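Local coordinates for protein HemO (Neisseria meningitidis, PDB 1J77) that binds heme and probably acts as a heme oxygenase, opening the porphyrin ring oxidatively, at residues Phe45-Ser50 against Leu88-Tyr93; Phe52-Asp57 against Ala76-Val81; Phe123-Ala128 against His141-Pro146. All blocks are in the same frame, centred on the assembly; numbering follows the deposited sequence.

Interaction 1: Phe45-Ser50 against Leu88-Tyr93; sequences FLKLQS and LGEEPY
Residues Leu-88 to Tyr-93 form an irregular loop that runs past one side of helix 39-60, and the backbones come closest at Lys-47 and Tyr-93, whose CA atoms are 6.0 Å apart. The loop starts from a Schellman motif that closes helix 78-87: Gly-89, at positive phi (86°), is its C-prime residue, with Glu-90 N bonded back to Leu-85 O. A side chain at Gly-89 would collide with the preceding carbonyl oxygen, so glycine suits the turn. Lys-47 and Tyr-93 carry most of the contact. The lysine CG lies anti to its own carbonyl carbon and the chain beyond is extended, so its methylenes cross one face of the phenol ring, a flat surface suited to them, at about a right angle to the tyrosine side chain. Lys-47 CB stands over the ring centre in a CH-pi contact, 3.8 Å from the centroid of the Tyr-93 ring and 12° off the normal. A long aliphatic chain with a charged tip fits here, since its stem covers the ring while Lys-47 NZ goes on to a long salt bridge of 3.9 Å with Glu-90 OE1. Glu-90, bent at chi2 (-71°), meets it crosswise, and a water that accepts from Lys-47 NZ at 2.8 Å and donates to Glu-90 OE1 bridges the pair. Leu-46 CD1 packs on Leu-88 CG, a buried apolar pair. At the other end the small Ser-50 hydroxyl serves two waters: one lies 2.6 Å from Ser-50 OG and accepts from Tyr-93 N, and the other donates to Tyr-93 O at 2.9 Å.

Interaction 2: Phe52-Asp57 against Ala76-Val81; sequences FHKAVD and ARYDAV
Two helices of the all-helical heme oxygenase fold meet here: a turn of helix 39-60, whose Phe-52 touches the heme, and the start of helix 78-87 with the two loop residues before it. The backbones are nearest at His-53 and Tyr-78, with CA atoms 5.1 Å apart, so close that His-53 CB packs directly on Tyr-78 CA, 4.0 Å away. No hydrogen bond joins the segments, so side-chain packing makes the contact. The His-53 imidazole is covered on one face by Arg-77 CB in a CH-pi contact, 4.1 Å from the centroid of the His-53 ring, and on the opposite face by Phe-52 CD2 of its own helix. Arg-77 lies alongside the histidine, but its bend at chi2 (-73°) takes the guanidinium away, and Arg-77 NE makes a weak hydrogen bond to Asn-118. Histidine suits this buried place because its ring can be covered on both faces while ND1 donates to Gln-49 O, one turn back. Val-81 CG2 packs against His-53 ND1, the two side chains crossing. On the outer side, Tyr-78 holds its ring beside Lys-54, both with CG anti to the backbone N. Lys-54 CB makes a second CH-pi contact, 4.0 Å from the centroid of the Tyr-78 ring, and the bend at chi2 (63°) carries the lysine methylenes along to the phenol end. Asp-57 OD2 lies 4.1 Å from Tyr-78 CB, while OD1 is salt-bridged to Lys-61. At the phenol end, Lys-54 CD rests 3.6 Å from Tyr-78 OH.

Interaction 3: Phe123-Ala128 against His141-Pro146; sequences FLFKHA and HLAPHP
Helix 122-129 is packed against the loop that leads on to helix 149-162, and the inner half of this contact is a close leucine and aromatic cluster while the outer half thins to a proline at the surface. The tight part centres on Leu-142, which has its CA 5.4 Å from that of Phe-125. With CG anti to its carbonyl carbon (chi1 -64°), the leucine sends both methyls to the helix: CD1 lies 3.9 Å from Leu-124 O and also meets Ala-128 CB, whereas CD2 lies against Leu-124 CB and CD1. Alanine suits position 128, since its small CB lets the branched leucine tip approach the helix. Leu-124 touches the heme as well, so the same helix faces the heme through Leu-124 and the loop through Leu-124, Phe-125 and Ala-128. The Phe-125 and Leu-142 side chains lie antiparallel, alongside each other; chi1 of Phe-125 (-168°) sets CG anti to the backbone N and the ring over the loop. Phe-125 CD1 comes 3.7 Å from Leu-142 CB, and one ring face receives Ala-143 CA in a CH-pi contact, 3.9 Å from the Phe-125 ring centroid and offset toward the rim. Farther out the packing loosens to a single approach, Pro-144 CD to Phe-125 CE2 at 3.9 Å, with Pro-144 itself exposed. Arg-149 of helix 149-162 lies against both Phe-125 and Pro-144. Leu-142 O bonds to Arg-149, and the His-141 nitrogens to Asp-84 and Gln-49; with no hydrogen bond between the two segments themselves, their contact must rest on apolar packing.

How the interactions relate
Helix 39-60 carries the first segments of interactions 1 and 2, whose centres are about 11 Å apart, and Val-81 of interaction 2 sets CG1 on the helix turn of interaction 1, 3.5 Å from Leu-46 O. Interaction 3 joins both through His-141: its NE2 lies 3.0 Å from Gln-49 OE1 in a probable hydrogen bond, and its CB is 3.5 Å from Val-81 CG2. Interactions 2 and 3 both hold residues of the heme pocket that touch the heme, Phe-52 in one and Phe-123 and Leu-124 in the other. Interaction 1 is farther away, the Leu-46 side chain being about 12 Å from the heme. The side chain of Leu-124 lies about 9 Å from that of the axial ligand His-23.

Interaction 1: Phe45-Ser50 against Leu88-Tyr93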
loop_
_atom_site.group_PDB
_atom_site.type_symbol
_atom_site.label_atom_id
_atom_site.label_comp_id
_atom_site.label_asym_id
_atom_site.label_seq_id
_atom_site.Cartn_x
_atom_site.Cartn_y
_atom_site.Cartn_z
ATOM N N PHE A 45 -11.193 6.353 -4.002
ATOM C CA PHE A 45 -9.846 6.148 -3.547
ATOM C C PHE A 45 -9.858 5.338 -2.260
ATOM O O PHE A 45 -9.069 4.431 -2.082
ATOM C CB PHE A 45 -9.136 7.479 -3.347
ATOM C CG PHE A 45 -7.764 7.350 -2.860
ATOM C CD1 PHE A 45 -6.821 6.786 -3.682
ATOM C CD2 PHE A 45 -7.397 7.758 -1.578
ATOM C CE1 PHE A 45 -5.547 6.591 -3.235
ATOM C CE2 PHE A 45 -6.097 7.582 -1.138
ATOM C CZ PHE A 45 -5.180 7.038 -1.992
ATOM N N LEU A 46 -10.715 5.726 -1.321
ATOM C CA LEU A 46 -10.790 4.987 -0.070
ATOM C C LEU A 46 -11.199 3.533 -0.317
ATOM O O LEU A 46 -10.728 2.619 0.409
ATOM C CB LEU A 46 -11.795 5.677 0.864
ATOM C CG LEU A 46 -11.370 6.974 1.560
ATOM C CD1 LEU A 46 -12.470 7.425 2.517
ATOM C CD2 LEU A 46 -10.086 6.949 2.282
ATOM N N LYS A 47 -12.105 3.282 -1.252
ATOM C CA LYS A 47 -12.537 1.910 -1.592
ATOM C C LYS A 47 -11.333 1.082 -2.095
ATOM O O LYS A 47 -11.085 -0.044 -1.626
ATOM C CB LYS A 47 -13.758 1.883 -2.544
ATOM C CG LYS A 47 -15.002 2.344 -1.873
ATOM C CD LYS A 47 -16.068 2.542 -2.872
ATOM C CE LYS A 47 -17.346 3.055 -2.180
ATOM N NZ LYS A 47 -18.462 3.135 -3.173
ATOM N N LEU A 48 -10.558 1.656 -2.995
ATOM C CA LEU A 48 -9.363 1.043 -3.511
ATOM C C LEU A 48 -8.376 0.732 -2.365
ATOM O O LEU A 48 -7.884 -0.405 -2.264
ATOM C CB LEU A 48 -8.743 1.940 -4.582
ATOM C CG LEU A 48 -7.225 1.853 -4.773
ATOM C CD1 LEU A 48 -6.910 0.516 -5.377
ATOM C CD2 LEU A 48 -6.771 3.054 -5.660
ATOM N N GLN A 49 -8.127 1.719 -1.502
ATOM C CA GLN A 49 -7.244 1.542 -0.368
ATOM C C GLN A 49 -7.781 0.422 0.541
ATOM O O GLN A 49 -6.999 -0.376 1.076
ATOM C CB GLN A 49 -7.094 2.862 0.427
ATOM C CG GLN A 49 -6.415 4.011 -0.309
ATOM C CD GLN A 49 -4.922 3.873 -0.297
ATOM O OE1 GLN A 49 -4.218 4.549 0.480
ATOM N NE2 GLN A 49 -4.401 3.005 -1.167
ATOM N N SER A 50 -9.095 0.364 0.730
ATOM C CA SER A 50 -9.705 -0.703 1.583
ATOM C C SER A 50 -9.394 -2.099 1.097
ATOM O O SER A 50 -9.034 -2.999 1.901
ATOM C CB SER A 50 -11.246 -0.560 1.673
ATOM O OG SER A 50 -11.763 -1.592 2.505
ATOM N N LEU A 88 -16.723 9.285 6.089
ATOM C CA LEU A 88 -17.291 9.818 4.849
ATOM C C LEU A 88 -18.713 9.301 4.574
ATOM O O LEU A 88 -19.273 9.526 3.509
ATOM C CB LEU A 88 -16.351 9.562 3.667
ATOM C CG LEU A 88 -15.230 10.594 3.405
ATOM C CD1 LEU A 88 -15.803 11.860 2.873
ATOM C CD2 LEU A 88 -14.405 10.910 4.628
ATOM N N GLY A 89 -19.300 8.603 5.538
ATOM C CA GLY A 89 -20.682 8.185 5.413
ATOM C C GLY A 89 -20.871 6.890 4.676
ATOM O O GLY A 89 -21.984 6.564 4.241
ATOM N N GLU A 90 -19.773 6.136 4.534
ATOM C CA GLU A 90 -19.791 4.874 3.814
ATOM C C GLU A 90 -19.628 3.680 4.740
ATOM O O GLU A 90 -18.885 3.764 5.711
ATOM C CB GLU A 90 -18.583 4.804 2.862
ATOM C CG GLU A 90 -18.611 5.757 1.694
ATOM C CD GLU A 90 -19.627 5.369 0.680
ATOM O OE1 GLU A 90 -19.710 4.166 0.348
ATOM O OE2 GLU A 90 -20.355 6.301 0.215
ATOM N N GLU A 91 -20.237 2.564 4.361
ATOM C CA GLU A 91 -20.052 1.316 5.083
ATOM C C GLU A 91 -18.788 0.632 4.601
ATOM O O GLU A 91 -18.231 1.008 3.563
ATOM C CB GLU A 91 -21.235 0.400 4.847
ATOM C CG GLU A 91 -22.477 0.902 5.547
ATOM C CD GLU A 91 -23.738 0.387 4.908
ATOM O OE1 GLU A 91 -23.712 0.109 3.682
ATOM O OE2 GLU A 91 -24.752 0.257 5.630
ATOM N N PRO A 92 -18.291 -0.354 5.347
ATOM C CA PRO A 92 -17.113 -1.087 4.879
ATOM C C PRO A 92 -17.262 -1.601 3.427
ATOM O O PRO A 92 -18.281 -2.093 2.965
ATOM C CB PRO A 92 -16.978 -2.218 5.921
ATOM C CG PRO A 92 -17.587 -1.624 7.174
ATOM C CD PRO A 92 -18.741 -0.805 6.682
ATOM N N TYR A 93 -16.201 -1.435 2.661
ATOM C CA TYR A 93 -16.257 -1.826 1.294
ATOM C C TYR A 93 -15.741 -3.246 1.155
ATOM O O TYR A 93 -14.798 -3.642 1.857
ATOM C CB TYR A 93 -15.464 -0.843 0.450
ATOM C CG TYR A 93 -15.530 -1.136 -1.018
ATOM C CD1 TYR A 93 -16.675 -0.859 -1.765
ATOM C CD2 TYR A 93 -14.451 -1.692 -1.674
ATOM C CE1 TYR A 93 -16.725 -1.125 -3.114
ATOM C CE2 TYR A 93 -14.479 -1.963 -3.011
ATOM C CZ TYR A 93 -15.604 -1.667 -3.742
ATOM O OH TYR A 93 -15.573 -1.952 -5.077
HETATM O O HOH W 1 -21.022 2.996 -1.981
HETATM O O HOH W 2 -13.509 -1.223 4.390
HETATM O O HOH W 3 -12.002 -4.392 1.842
#

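Interaction 2: Phe52-Asp57 against Ala76-Val81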
loop_
_atom_site.group_PDB
_atom_site.type_symbol
_atom_site.label_atom_id
_atom_site.label_comp_id
_atom_site.label_asym_id
_atom_site.label_seq_id
_atom_site.Cartn_x
_atom_site.Cartn_y
_atom_site.Cartn_z
ATOM N N PHE A 52 -6.946 -3.088 -0.989
ATOM C CA PHE A 52 -5.525 -3.394 -0.870
ATOM C C PHE A 52 -5.135 -3.741 0.572
ATOM O O PHE A 52 -4.396 -4.710 0.834
ATOM C CB PHE A 52 -4.645 -2.262 -1.405
ATOM C CG PHE A 52 -3.175 -2.590 -1.315
ATOM C CD1 PHE A 52 -2.590 -3.468 -2.216
ATOM C CD2 PHE A 52 -2.405 -2.033 -0.353
ATOM C CE1 PHE A 52 -1.234 -3.787 -2.112
ATOM C CE2 PHE A 52 -1.052 -2.360 -0.278
ATOM C CZ PHE A 52 -0.517 -3.211 -1.141
ATOM N N HIS A 53 -5.559 -2.916 1.511
ATOM C CA HIS A 53 -5.176 -3.160 2.909
ATOM C C HIS A 53 -5.870 -4.403 3.472
ATOM O O HIS A 53 -5.298 -5.112 4.289
ATOM C CB HIS A 53 -5.404 -1.899 3.740
ATOM C CG HIS A 53 -4.289 -0.930 3.561
ATOM N ND1 HIS A 53 -4.323 0.166 2.708
ATOM C CD2 HIS A 53 -3.031 -0.990 4.042
ATOM C CE1 HIS A 53 -3.155 0.780 2.752
ATOM N NE2 HIS A 53 -2.350 0.091 3.540
ATOM N N LYS A 54 -7.067 -4.724 3.027
ATOM C CA LYS A 54 -7.646 -6.010 3.428
ATOM C C LYS A 54 -6.795 -7.187 2.939
ATOM O O LYS A 54 -6.569 -8.165 3.665
ATOM C CB LYS A 54 -9.089 -6.124 2.922
ATOM C CG LYS A 54 -9.743 -7.512 3.135
ATOM C CD LYS A 54 -9.889 -7.900 4.543
ATOM C CE LYS A 54 -10.449 -9.345 4.671
ATOM N NZ LYS A 54 -10.971 -9.587 6.037
ATOM N N ALA A 55 -6.337 -7.125 1.708
ATOM C CA ALA A 55 -5.563 -8.161 1.067
ATOM C C ALA A 55 -4.256 -8.481 1.787
ATOM O O ALA A 55 -3.682 -9.549 1.539
ATOM C CB ALA A 55 -5.272 -7.785 -0.387
ATOM N N VAL A 56 -3.744 -7.535 2.565
ATOM C CA VAL A 56 -2.508 -7.797 3.274
ATOM C C VAL A 56 -2.698 -8.018 4.749
ATOM O O VAL A 56 -1.729 -8.269 5.468
ATOM C CB VAL A 56 -1.432 -6.715 3.031
ATOM C CG1 VAL A 56 -0.972 -6.656 1.564
ATOM C CG2 VAL A 56 -1.877 -5.346 3.574
ATOM N N ASP A 57 -3.937 -7.997 5.212
ATOM C CA ASP A 57 -4.270 -8.089 6.621
ATOM C C ASP A 57 -3.739 -9.342 7.301
ATOM O O ASP A 57 -3.230 -9.254 8.390
ATOM C CB ASP A 57 -5.780 -7.957 6.829
ATOM C CG ASP A 57 -6.096 -7.537 8.219
ATOM O OD1 ASP A 57 -6.829 -8.274 8.942
ATOM O OD2 ASP A 57 -5.565 -6.499 8.666
ATOM N N ALA A 76 -0.741 -2.524 10.715
ATOM C CA ALA A 76 -1.792 -2.596 9.689
ATOM C C ALA A 76 -2.713 -1.377 9.655
ATOM O O ALA A 76 -3.056 -0.797 10.690
ATOM C CB ALA A 76 -2.609 -3.859 9.833
ATOM N N ARG A 77 -3.106 -0.972 8.444
ATOM C CA ARG A 77 -3.941 0.218 8.273
ATOM C C ARG A 77 -5.378 -0.039 7.832
ATOM O O ARG A 77 -6.137 0.858 7.544
ATOM C CB ARG A 77 -3.314 1.109 7.206
ATOM C CG ARG A 77 -1.897 1.493 7.450
ATOM C CD ARG A 77 -1.742 2.481 8.531
ATOM N NE ARG A 77 -0.469 3.183 8.424
ATOM C CZ ARG A 77 0.149 3.760 9.443
ATOM N NH1 ARG A 77 -0.381 3.716 10.660
ATOM N NH2 ARG A 77 1.299 4.389 9.253
ATOM N N TYR A 78 -5.771 -1.294 7.734
ATOM C CA TYR A 78 -7.114 -1.584 7.317
ATOM C C TYR A 78 -8.166 -0.990 8.219
ATOM O O TYR A 78 -9.153 -0.446 7.745
ATOM C CB TYR A 78 -7.250 -3.109 7.214
ATOM C CG TYR A 78 -8.586 -3.663 6.788
ATOM C CD1 TYR A 78 -9.293 -3.166 5.717
ATOM C CD2 TYR A 78 -9.103 -4.763 7.459
ATOM C CE1 TYR A 78 -10.475 -3.684 5.362
ATOM C CE2 TYR A 78 -10.300 -5.324 7.087
ATOM C CZ TYR A 78 -10.987 -4.786 6.055
ATOM O OH TYR A 78 -12.186 -5.359 5.712
ATOM N N ASP A 79 -7.969 -1.079 9.523
ATOM C CA ASP A 79 -8.942 -0.506 10.436
ATOM C C ASP A 79 -9.090 1.015 10.190
ATOM O O ASP A 79 -10.219 1.544 10.109
ATOM C CB ASP A 79 -8.549 -0.783 11.906
ATOM C CG ASP A 79 -8.733 -2.238 12.343
ATOM O OD1 ASP A 79 -9.648 -2.954 11.834
ATOM O OD2 ASP A 79 -7.999 -2.715 13.264
ATOM N N ALA A 80 -7.947 1.677 9.990
ATOM C CA ALA A 80 -7.925 3.138 9.774
ATOM C C ALA A 80 -8.651 3.506 8.483
ATOM O O ALA A 80 -9.467 4.407 8.501
ATOM C CB ALA A 80 -6.489 3.667 9.799
ATOM N N VAL A 81 -8.380 2.826 7.362
ATOM C CA VAL A 81 -9.116 3.106 6.112
ATOM C C VAL A 81 -10.614 2.860 6.280
ATOM O O VAL A 81 -11.439 3.551 5.724
ATOM C CB VAL A 81 -8.697 2.204 4.886
ATOM C CG1 VAL A 81 -9.381 2.693 3.593
ATOM C CG2 VAL A 81 -7.246 2.220 4.661
#

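Interaction 3: Phe123-Ala128 against His141-Pro146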
loop_
_atom_site.group_PDB
_atom_site.type_symbol
_atom_site.label_atom_id
_atom_site.label_comp_id
_atom_site.label_asym_id
_atom_site.label_seq_id
_atom_site.Cartn_x
_atom_site.Cartn_y
_atom_site.Cartn_z
ATOM N N PHE A 123 2.583 12.838 0.638
ATOM C CA PHE A 123 2.032 13.685 -0.426
ATOM C C PHE A 123 0.542 13.527 -0.432
ATOM O O PHE A 123 -0.215 14.489 -0.506
ATOM C CB PHE A 123 2.642 13.290 -1.771
ATOM C CG PHE A 123 2.088 14.027 -2.927
ATOM C CD1 PHE A 123 2.678 15.214 -3.348
ATOM C CD2 PHE A 123 1.003 13.519 -3.622
ATOM C CE1 PHE A 123 2.174 15.907 -4.441
ATOM C CE2 PHE A 123 0.493 14.214 -4.698
ATOM C CZ PHE A 123 1.088 15.406 -5.110
ATOM N N LEU A 124 0.054 12.294 -0.350
ATOM C CA LEU A 124 -1.369 12.067 -0.350
ATOM C C LEU A 124 -2.028 12.705 0.876
ATOM O O LEU A 124 -3.149 13.202 0.784
ATOM C CB LEU A 124 -1.679 10.575 -0.379
ATOM C CG LEU A 124 -1.329 9.815 -1.659
ATOM C CD1 LEU A 124 -1.480 8.387 -1.340
ATOM C CD2 LEU A 124 -2.221 10.210 -2.845
ATOM N N PHE A 125 -1.357 12.589 2.030
ATOM C CA PHE A 125 -1.888 13.188 3.261
ATOM C C PHE A 125 -1.993 14.700 3.075
ATOM O O PHE A 125 -2.986 15.343 3.468
ATOM C CB PHE A 125 -0.980 12.866 4.458
ATOM C CG PHE A 125 -1.576 13.181 5.799
ATOM C CD1 PHE A 125 -2.828 12.718 6.150
ATOM C CD2 PHE A 125 -0.834 13.894 6.731
ATOM C CE1 PHE A 125 -3.352 12.997 7.399
ATOM C CE2 PHE A 125 -1.363 14.164 8.001
ATOM C CZ PHE A 125 -2.610 13.711 8.316
ATOM N N LYS A 126 -0.966 15.292 2.489
ATOM C CA LYS A 126 -1.020 16.756 2.251
ATOM C C LYS A 126 -2.226 17.129 1.396
ATOM O O LYS A 126 -2.939 18.093 1.681
ATOM C CB LYS A 126 0.258 17.285 1.619
ATOM C CG LYS A 126 0.127 18.694 1.048
ATOM C CD LYS A 126 1.339 19.127 0.303
ATOM C CE LYS A 126 1.082 20.526 -0.265
ATOM N NZ LYS A 126 2.270 21.379 -0.368
ATOM N N HIS A 127 -2.489 16.349 0.346
ATOM C CA HIS A 127 -3.594 16.718 -0.530
ATOM C C HIS A 127 -4.987 16.411 0.016
ATOM O O HIS A 127 -5.964 17.086 -0.312
ATOM C CB HIS A 127 -3.347 16.130 -1.933
ATOM C CG HIS A 127 -2.412 16.969 -2.721
ATOM N ND1 HIS A 127 -1.041 16.870 -2.635
ATOM C CD2 HIS A 127 -2.661 18.041 -3.502
ATOM C CE1 HIS A 127 -0.491 17.816 -3.378
ATOM N NE2 HIS A 127 -1.456 18.505 -3.950
ATOM N N ALA A 128 -5.078 15.395 0.870
ATOM C CA ALA A 128 -6.310 15.088 1.558
ATOM C C ALA A 128 -6.713 16.243 2.506
ATOM O O ALA A 128 -7.902 16.562 2.628
ATOM C CB ALA A 128 -6.140 13.778 2.374
ATOM N N HIS A 141 -5.843 6.876 7.756
ATOM C CA HIS A 141 -4.936 5.867 7.168
ATOM C C HIS A 141 -3.684 6.422 6.519
ATOM O O HIS A 141 -2.689 5.695 6.349
ATOM C CB HIS A 141 -5.684 4.942 6.208
ATOM C CG HIS A 141 -5.822 5.472 4.820
ATOM N ND1 HIS A 141 -6.859 6.284 4.426
ATOM C CD2 HIS A 141 -5.073 5.243 3.717
ATOM C CE1 HIS A 141 -6.731 6.546 3.129
ATOM N NE2 HIS A 141 -5.648 5.938 2.685
ATOM N N LEU A 142 -3.693 7.737 6.268
ATOM C CA LEU A 142 -2.572 8.427 5.634
ATOM C C LEU A 142 -1.702 9.193 6.597
ATOM O O LEU A 142 -0.622 9.647 6.240
ATOM C CB LEU A 142 -3.097 9.409 4.570
ATOM C CG LEU A 142 -3.829 8.839 3.347
ATOM C CD1 LEU A 142 -4.499 9.934 2.459
ATOM C CD2 LEU A 142 -2.925 8.003 2.503
ATOM N N ALA A 143 -2.152 9.300 7.840
ATOM C CA ALA A 143 -1.379 10.020 8.839
ATOM C C ALA A 143 -0.051 9.307 9.113
ATOM O O ALA A 143 0.085 8.072 8.954
ATOM C CB ALA A 143 -2.178 10.154 10.075
ATOM N N PRO A 144 0.944 10.085 9.494
ATOM C CA PRO A 144 2.300 9.580 9.709
ATOM C C PRO A 144 2.389 8.669 10.922
ATOM O O PRO A 144 1.624 8.880 11.860
ATOM C CB PRO A 144 3.111 10.848 10.005
ATOM C CG PRO A 144 2.206 11.927 10.069
ATOM C CD PRO A 144 0.802 11.517 9.811
ATOM N N HIS A 145 3.274 7.687 10.914
ATOM C CA HIS A 145 3.456 6.854 12.117
ATOM C C HIS A 145 3.825 7.822 13.244
ATOM O O HIS A 145 4.597 8.761 13.006
ATOM C CB HIS A 145 4.560 5.822 11.901
ATOM C CG HIS A 145 4.689 4.836 13.020
ATOM N ND1 HIS A 145 5.169 5.191 14.259
ATOM C CD2 HIS A 145 4.388 3.518 13.096
ATOM C CE1 HIS A 145 5.143 4.137 15.058
ATOM N NE2 HIS A 145 4.686 3.105 14.371
ATOM N N PRO A 146 3.281 7.619 14.449
ATOM C CA PRO A 146 3.548 8.516 15.588
ATOM C C PRO A 146 5.036 8.787 15.873
ATOM O O PRO A 146 5.376 9.800 16.494
ATOM C CB PRO A 146 2.909 7.777 16.770
ATOM C CG PRO A 146 1.793 6.989 16.168
ATOM C CD PRO A 146 2.322 6.557 14.804
#